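Local coordinates for protein putative alpha-L-fucosidase (Bacteroides thetaiotaomicron VPI-5482, PDB 3GZA) that probably hydrolyses alpha-L-fucosides, releasing L-fucose, at residues A[175-181]-A[203-209]. Numbering follows the deposited sequence.
Sequences DLYMIWF and QPNCLFY. With EPE (4-(2-hydroxyethyl)-1-piperazine ethanesulfonic acid), chain C.
Strands 178-181 and 207-209 run parallel, axes 4.9 Å apart and 3° from aligned, pairing M178 with L207, I179 with F208 and W180 with Y209. Backbone hydrogen bonds run from L207 N to Y177 O (3.0 Å), I179 N to L207 O (2.9 Å), Y209 N to I179 O (3.0 Å) and F181 N to Y209 O (2.8 Å). Ahead of them, a type I turn from Q203 to C206 leads out of helix 196-202, and Q203 OE1 accepts a hydrogen bond from L176 N (2.8 Å). This is a beta-alpha-beta unit of the TIM barrel; strand 124-129 flanks 178-181 on its other edge. C206 SG packs on L176 CB (3.8 Å) and I179 CG1 (3.9 Å), while L207 CD1 makes a CH-pi contact 4.1 Å from the Y177 ring centroid. W180 and Y209, both chi1 t, share a sheet face with M178 and L207; the Y209 edge meets the W180 five-membered ring T-shaped, centroids 4.9 Å apart, planes at 74°. W180 NE1 donates a hydrogen bond to EPE O2S (3.0 Å) and Y209 OH one to O1S (2.8 Å); H210, G183 and E223 also hydrogen-bond this buffer molecule. Adjacent C-terminal strand ends thus offer polar donors where TIM-barrel glycosidases place their active sites, consistent with a sugar-binding pocket.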
loop_
_atom_site.group_PDB
_atom_site.type_symbol
_atom_site.label_atom_id
_atom_site.label_comp_id
_atom_site.label_asym_id
_atom_site.label_seq_id
_atom_site.Cartn_x
_atom_site.Cartn_y
_atom_site.Cartn_z
ATOM N N ASP A 175 -27.344 -3.871 2.323
ATOM C CA ASP A 175 -27.858 -3.717 0.951
ATOM C C ASP A 175 -27.662 -2.304 0.464
ATOM O O ASP A 175 -27.936 -1.333 1.179
ATOM C CB ASP A 175 -29.313 -4.142 0.872
ATOM C CG ASP A 175 -29.510 -5.637 1.138
ATOM O OD1 ASP A 175 -28.520 -6.410 1.118
ATOM O OD2 ASP A 175 -30.668 -6.072 1.350
ATOM N N LEU A 176 -27.130 -2.178 -0.751
ATOM C CA LEU A 176 -26.730 -0.901 -1.304
ATOM C C LEU A 176 -27.644 -0.432 -2.458
ATOM O O LEU A 176 -28.244 -1.226 -3.184
ATOM C CB LEU A 176 -25.316 -1.008 -1.865
ATOM C CG LEU A 176 -24.249 -1.455 -0.860
ATOM C CD1 LEU A 176 -22.907 -1.704 -1.540
ATOM C CD2 LEU A 176 -24.158 -0.457 0.281
ATOM N N TYR A 177 -27.701 0.881 -2.572
ATOM C CA TYR A 177 -28.517 1.542 -3.576
ATOM C C TYR A 177 -27.857 1.458 -4.928
ATOM O O TYR A 177 -28.521 1.170 -5.911
ATOM C CB TYR A 177 -28.724 3.004 -3.145
ATOM C CG TYR A 177 -29.639 3.774 -4.065
ATOM C CD1 TYR A 177 -31.011 3.689 -3.947
ATOM C CD2 TYR A 177 -29.121 4.677 -5.013
ATOM C CE1 TYR A 177 -31.863 4.418 -4.791
ATOM C CE2 TYR A 177 -29.982 5.364 -5.872
ATOM C CZ TYR A 177 -31.344 5.275 -5.723
ATOM O OH TYR A 177 -32.175 6.013 -6.548
HETATM N N MSE A 178 -26.574 1.798 -4.960
HETATM C CA MSE A 178 -25.803 1.686 -6.179
HETATM C C MSE A 178 -24.355 1.443 -5.810
HETATM O O MSE A 178 -23.938 1.705 -4.653
HETATM C CB MSE A 178 -25.815 3.013 -6.979
HETATM C CG MSE A 178 -25.115 4.167 -6.376
HETATM SE SE MSE A 178 -24.854 5.647 -7.542
HETATM C CE MSE A 178 -26.679 6.274 -7.676
ATOM N N ILE A 179 -23.632 0.937 -6.806
ATOM C CA ILE A 179 -22.164 0.893 -6.833
ATOM C C ILE A 179 -21.845 1.747 -8.060
ATOM O O ILE A 179 -22.324 1.442 -9.157
ATOM C CB ILE A 179 -21.518 -0.480 -7.005
ATOM C CG1 ILE A 179 -21.702 -1.334 -5.729
ATOM C CG2 ILE A 179 -20.025 -0.314 -7.384
ATOM C CD1 ILE A 179 -21.015 -0.838 -4.457
ATOM N N TRP A 180 -21.078 2.816 -7.844
ATOM C CA TRP A 180 -20.677 3.777 -8.855
ATOM C C TRP A 180 -19.174 3.717 -8.994
ATOM O O TRP A 180 -18.444 4.032 -8.068
ATOM C CB TRP A 180 -21.058 5.178 -8.393
ATOM C CG TRP A 180 -20.756 6.372 -9.287
ATOM C CD1 TRP A 180 -19.903 6.437 -10.367
ATOM C CD2 TRP A 180 -21.255 7.704 -9.104
ATOM N NE1 TRP A 180 -19.895 7.691 -10.894
ATOM C CE2 TRP A 180 -20.711 8.497 -10.136
ATOM C CE3 TRP A 180 -22.131 8.293 -8.183
ATOM C CZ2 TRP A 180 -20.990 9.843 -10.258
ATOM C CZ3 TRP A 180 -22.413 9.640 -8.312
ATOM C CH2 TRP A 180 -21.804 10.411 -9.305
ATOM N N PHE A 181 -18.710 3.323 -10.160
ATOM C CA PHE A 181 -17.289 3.291 -10.451
ATOM C C PHE A 181 -16.883 4.561 -11.169
ATOM O O PHE A 181 -17.572 4.981 -12.122
ATOM C CB PHE A 181 -16.963 2.106 -11.325
ATOM C CG PHE A 181 -17.150 0.784 -10.631
ATOM C CD1 PHE A 181 -16.149 0.303 -9.824
ATOM C CD2 PHE A 181 -18.253 -0.009 -10.859
ATOM C CE1 PHE A 181 -16.267 -0.934 -9.181
ATOM C CE2 PHE A 181 -18.390 -1.248 -10.173
ATOM C CZ PHE A 181 -17.383 -1.679 -9.344
ATOM N N GLN A 203 -25.302 -8.301 -4.302
ATOM C CA GLN A 203 -26.124 -7.112 -4.310
ATOM C C GLN A 203 -27.106 -7.138 -5.488
ATOM O O GLN A 203 -27.104 -6.199 -6.310
ATOM C CB GLN A 203 -25.211 -5.896 -4.391
ATOM C CG GLN A 203 -24.368 -5.618 -3.152
ATOM C CD GLN A 203 -25.143 -5.120 -1.982
ATOM O OE1 GLN A 203 -26.186 -4.481 -2.134
ATOM N NE2 GLN A 203 -24.623 -5.365 -0.791
ATOM N N PRO A 204 -27.959 -8.158 -5.558
ATOM C CA PRO A 204 -28.863 -8.313 -6.685
ATOM C C PRO A 204 -29.830 -7.145 -6.940
ATOM O O PRO A 204 -30.321 -7.029 -8.056
ATOM C CB PRO A 204 -29.616 -9.622 -6.374
ATOM C CG PRO A 204 -29.521 -9.719 -4.927
ATOM C CD PRO A 204 -28.156 -9.255 -4.603
ATOM N N ASN A 205 -30.118 -6.304 -5.959
ATOM C CA ASN A 205 -31.018 -5.157 -6.185
ATOM C C ASN A 205 -30.311 -3.828 -6.240
ATOM O O ASN A 205 -30.937 -2.804 -6.275
ATOM C CB ASN A 205 -32.065 -5.114 -5.104
ATOM C CG ASN A 205 -32.969 -6.295 -5.176
ATOM O OD1 ASN A 205 -33.624 -6.531 -6.201
ATOM N ND2 ASN A 205 -32.992 -7.069 -4.116
ATOM N N CYS A 206 -28.986 -3.873 -6.280
ATOM C CA CYS A 206 -28.152 -2.691 -6.349
ATOM C C CYS A 206 -27.943 -2.209 -7.771
ATOM O O CYS A 206 -27.697 -2.996 -8.665
ATOM C CB CYS A 206 -26.799 -2.988 -5.668
ATOM S SG CYS A 206 -25.588 -1.657 -5.641
ATOM N N LEU A 207 -28.046 -0.904 -7.997
ATOM C CA LEU A 207 -27.797 -0.351 -9.328
ATOM C C LEU A 207 -26.332 -0.490 -9.627
ATOM O O LEU A 207 -25.487 -0.077 -8.832
ATOM C CB LEU A 207 -28.216 1.114 -9.415
ATOM C CG LEU A 207 -29.705 1.411 -9.189
ATOM C CD1 LEU A 207 -29.943 2.892 -8.659
ATOM C CD2 LEU A 207 -30.558 1.055 -10.434
ATOM N N PHE A 208 -26.036 -1.047 -10.781
ATOM C CA PHE A 208 -24.653 -1.289 -11.234
ATOM C C PHE A 208 -24.300 -0.168 -12.232
ATOM O O PHE A 208 -24.903 -0.068 -13.321
ATOM C CB PHE A 208 -24.537 -2.646 -11.898
ATOM C CG PHE A 208 -23.156 -2.962 -12.390
ATOM C CD1 PHE A 208 -22.192 -3.511 -11.542
ATOM C CD2 PHE A 208 -22.798 -2.686 -13.714
ATOM C CE1 PHE A 208 -20.927 -3.780 -12.001
ATOM C CE2 PHE A 208 -21.536 -2.953 -14.164
ATOM C CZ PHE A 208 -20.602 -3.505 -13.331
ATOM N N TYR A 209 -23.352 0.703 -11.855
ATOM C CA TYR A 209 -22.985 1.835 -12.680
ATOM C C TYR A 209 -21.472 1.954 -12.660
ATOM O O TYR A 209 -20.919 2.585 -11.736
ATOM C CB TYR A 209 -23.716 3.079 -12.173
ATOM C CG TYR A 209 -23.392 4.293 -12.954
ATOM C CD1 TYR A 209 -23.895 4.479 -14.225
ATOM C CD2 TYR A 209 -22.584 5.280 -12.426
ATOM C CE1 TYR A 209 -23.563 5.588 -14.963
ATOM C CE2 TYR A 209 -22.215 6.397 -13.205
ATOM C CZ TYR A 209 -22.704 6.519 -14.462
ATOM O OH TYR A 209 -22.392 7.555 -15.306
HETATM N N1 EPE C . -16.902 11.820 -16.122
HETATM C C2 EPE C . -16.312 12.592 -15.018
HETATM C C3 EPE C . -15.648 13.782 -15.725
HETATM N N4 EPE C . -16.663 14.611 -16.365
HETATM C C5 EPE C . -17.209 13.847 -17.442
HETATM C C6 EPE C . -17.899 12.606 -16.805
HETATM C C7 EPE C . -16.044 15.895 -16.697
HETATM C C8 EPE C . -16.783 16.879 -17.575
HETATM O O8 EPE C . -17.989 17.341 -17.014
HETATM C C9 EPE C . -17.210 10.421 -15.748
HETATM C C10 EPE C . -18.498 10.388 -15.002
HETATM S S EPE C . -18.959 8.736 -14.391
HETATM O O1S EPE C . -20.347 8.991 -14.080
HETATM O O2S EPE C . -18.151 8.420 -13.230
HETATM O O3S EPE C . -18.844 7.736 -15.490
#